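Local coordinates for putative oxidoreductase (Bacteroides fragilis NCTC 9343, PDB 3EOF) that binds flavin mononucleotide and probably carries out redox chemistry of the nitroreductase type, likely as a two-fold symmetric dimer, at the interface of chains A and B. Sequence-based numbering; all coordinates share one arbitrary frame. Chains: chain A/B, Putative oxidoreductase.

The interface of chains A and B. Residues chain A 135-136, 230, 233-234, 237; chain B 99-101, 105.
B:Met101, a selenomethionine, reaches into chain A and ends against the ring of A:Tyr136. Its methyl CE lies over one face of that ring, 3.5 Å from the centroid and shifted toward the CD1-CE1 rim. The two side chains cross at about a right angle, and the SE-CE bond points almost straight down onto the face, a CH-pi contact. CG of B:Met101 stands anti to the backbone N (chi1 -176°). The chain then bends at chi2 and runs extended to CE (chi3 178°), which carries the methyl to the tyrosine face. A:Met233, also selenomethionine, lies alongside and points the same way, its CB 3.6 Å from CG of B:Met101. A:Thr135 lies near the methyl too, with OG1 3.7 Å from CE.

At the root of B:Met101, its backbone N donates to the hydroxyl OG of A:Ser234 at 2.8 Å, a nearly straight bond (162° at H). The same hydroxyl donates to the carbonyl O of A:Asn230, one turn back in its own helix, which fixes its rotation. A:Leu237 and B:Leu100 add a looser apolar contact. B:Asn105 uses both ends of its amide through water: OD1 toward OG1 of A:Thr135, ND2 toward OD1 of A:Asn230.

The start of helix 100-123 of chain B thus rests on helix 227-243 of chain A and the end of 3-10 helix 132-135. The two-fold axis repeats the patch with the chains exchanged.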
ATOM      1  N   THR A 135      -4.562  -5.820  11.027  1.00 23.20           N
ATOM      2  CA  THR A 135      -3.243  -6.320  11.360  1.00 22.69           C
ATOM      3  C   THR A 135      -3.086  -6.492  12.891  1.00 20.77           C
ATOM      4  O   THR A 135      -2.074  -6.987  13.363  1.00 22.24           O
ATOM      5  CB  THR A 135      -2.162  -5.466  10.690  1.00 27.54           C
ATOM      6  OG1 THR A 135      -2.474  -4.081  10.846  1.00 28.51           O
ATOM      7  CG2 THR A 135      -2.114  -5.757   9.193  1.00 25.41           C
ATOM      8  N   TYR A 136      -4.081  -6.092  13.676  1.00 22.14           N
ATOM      9  CA  TYR A 136      -4.066  -6.434  15.141  1.00 24.00           C
ATOM     10  C   TYR A 136      -4.675  -7.808  15.342  1.00 24.54           C
ATOM     11  O   TYR A 136      -4.274  -8.581  16.243  1.00 26.31           O
ATOM     12  CB  TYR A 136      -4.842  -5.430  15.999  1.00 27.09           C
ATOM     13  CG  TYR A 136      -4.112  -4.135  16.177  1.00 36.86           C
ATOM     14  CD1 TYR A 136      -4.016  -3.232  15.116  1.00 39.62           C
ATOM     15  CD2 TYR A 136      -3.484  -3.828  17.379  1.00 46.39           C
ATOM     16  CE1 TYR A 136      -3.333  -2.055  15.245  1.00 47.41           C
ATOM     17  CE2 TYR A 136      -2.779  -2.651  17.525  1.00 52.84           C
ATOM     18  CZ  TYR A 136      -2.714  -1.755  16.453  1.00 51.36           C
ATOM     19  OH  TYR A 136      -2.016  -0.571  16.576  1.00 51.04           O
ATOM     20  N   ASN A 230       2.597  -2.586  20.423  1.00 25.10           N
ATOM     21  CA  ASN A 230       3.340  -2.666  19.170  1.00 24.79           C
ATOM     22  C   ASN A 230       4.260  -3.887  19.084  1.00 24.19           C
ATOM     23  O   ASN A 230       4.377  -4.520  18.035  1.00 26.08           O
ATOM     24  CB  ASN A 230       4.146  -1.385  18.950  1.00 26.34           C
ATOM     25  CG  ASN A 230       3.258  -0.188  18.604  1.00 30.54           C
ATOM     26  OD1 ASN A 230       2.129  -0.350  18.136  1.00 26.83           O
ATOM     27  ND2 ASN A 230       3.758   1.008  18.854  1.00 26.06           N
HETATM   28  N   MSE A 233       2.061  -7.090  19.036  1.00 24.02           N
HETATM   29  CA  MSE A 233       1.523  -7.176  17.674  1.00 23.89           C
HETATM   30  C   MSE A 233       2.537  -7.554  16.619  1.00 24.12           C
HETATM   31  O   MSE A 233       2.191  -8.129  15.571  1.00 22.13           O
HETATM   32  CB  MSE A 233       0.867  -5.868  17.242  1.00 26.12           C
HETATM   33  CG  MSE A 233      -0.517  -5.504  17.804  1.00 33.45           C
HETATM   34 SE   MSE A 233      -1.673  -6.959  18.336  0.75 41.41          SE
HETATM   35  CE  MSE A 233      -1.775  -6.499  20.308  1.00 37.61           C
ATOM     36  N   SER A 234       3.773  -7.147  16.849  1.00 24.30           N
ATOM     37  CA  SER A 234       4.893  -7.469  15.957  1.00 23.55           C
ATOM     38  C   SER A 234       5.144  -8.977  16.011  1.00 25.86           C
ATOM     39  O   SER A 234       5.312  -9.659  14.978  1.00 26.60           O
ATOM     40  CB  SER A 234       6.143  -6.682  16.375  1.00 22.42           C
ATOM     41  OG  SER A 234       5.971  -5.345  15.987  1.00 19.97           O
ATOM     42  N   LEU A 237       2.239 -10.814  14.486  1.00 27.71           N
ATOM     43  CA  LEU A 237       2.332 -10.751  13.040  1.00 28.70           C
ATOM     44  C   LEU A 237       3.227 -11.855  12.502  1.00 28.40           C
ATOM     45  O   LEU A 237       2.913 -12.479  11.489  1.00 27.95           O
ATOM     46  CB  LEU A 237       2.888  -9.398  12.665  1.00 29.72           C
ATOM     47  CG  LEU A 237       2.901  -8.882  11.241  1.00 37.38           C
ATOM     48  CD1 LEU A 237       1.554  -9.092  10.526  1.00 42.60           C
ATOM     49  CD2 LEU A 237       3.273  -7.377  11.321  1.00 37.42           C
TER
ATOM     50  N   ASN B  99       9.730  -1.402  15.515  1.00 21.88           N
ATOM     51  CA  ASN B  99       9.279  -2.790  15.520  1.00 23.85           C
ATOM     52  C   ASN B  99       8.535  -3.046  14.247  1.00 22.00           C
ATOM     53  O   ASN B  99       8.157  -2.113  13.567  1.00 24.34           O
ATOM     54  CB  ASN B  99       8.459  -3.085  16.790  1.00 22.80           C
ATOM     55  CG  ASN B  99       7.438  -1.982  17.090  1.00 22.81           C
ATOM     56  OD1 ASN B  99       6.506  -1.749  16.334  1.00 19.45           O
ATOM     57  ND2 ASN B  99       7.617  -1.327  18.215  1.00 21.13           N
ATOM     58  N   LEU B 100       8.372  -4.318  13.902  1.00 24.41           N
ATOM     59  CA  LEU B 100       7.771  -4.714  12.589  1.00 23.31           C
ATOM     60  C   LEU B 100       6.353  -4.204  12.377  1.00 21.92           C
ATOM     61  O   LEU B 100       5.971  -3.818  11.259  1.00 20.61           O
ATOM     62  CB  LEU B 100       7.843  -6.254  12.440  1.00 23.46           C
ATOM     63  CG  LEU B 100       7.322  -6.906  11.177  1.00 28.02           C
ATOM     64  CD1 LEU B 100       8.181  -6.520   9.920  1.00 30.89           C
ATOM     65  CD2 LEU B 100       7.239  -8.431  11.344  1.00 26.58           C
HETATM   66  N   MSE B 101       5.549  -4.212  13.433  1.00 20.51           N
HETATM   67  CA  MSE B 101       4.181  -3.727  13.332  1.00 23.78           C
HETATM   68  C   MSE B 101       4.169  -2.250  12.861  1.00 22.73           C
HETATM   69  O   MSE B 101       3.384  -1.861  11.989  1.00 25.47           O
HETATM   70  CB  MSE B 101       3.508  -3.885  14.692  1.00 26.28           C
HETATM   71  CG  MSE B 101       2.054  -3.520  14.721  1.00 31.68           C
HETATM   72 SE   MSE B 101       0.920  -4.689  13.640  0.75 29.74          SE
HETATM   73  CE  MSE B 101      -0.827  -3.765  14.142  1.00 31.90           C
ATOM     74  N   ASN B 105       2.701  -0.650   9.563  1.00 22.56           N
ATOM     75  CA  ASN B 105       1.805   0.502   9.666  1.00 22.62           C
ATOM     76  C   ASN B 105       2.282   1.641   8.802  1.00 22.90           C
ATOM     77  O   ASN B 105       1.523   2.184   8.021  1.00 26.37           O
ATOM     78  CB  ASN B 105       1.669   0.950  11.145  1.00 22.36           C
ATOM     79  CG  ASN B 105       0.791   0.047  11.941  1.00 19.42           C
ATOM     80  OD1 ASN B 105      -0.081  -0.605  11.388  1.00 28.61           O
ATOM     81  ND2 ASN B 105       0.968   0.030  13.267  1.00 24.87           N
TER
HETATM   82  O   HOH W   1       2.676   1.182  15.530  1.00 32.34           O
HETATM   83  O   HOH W   2       0.171  -3.315  10.638  1.00 34.17           O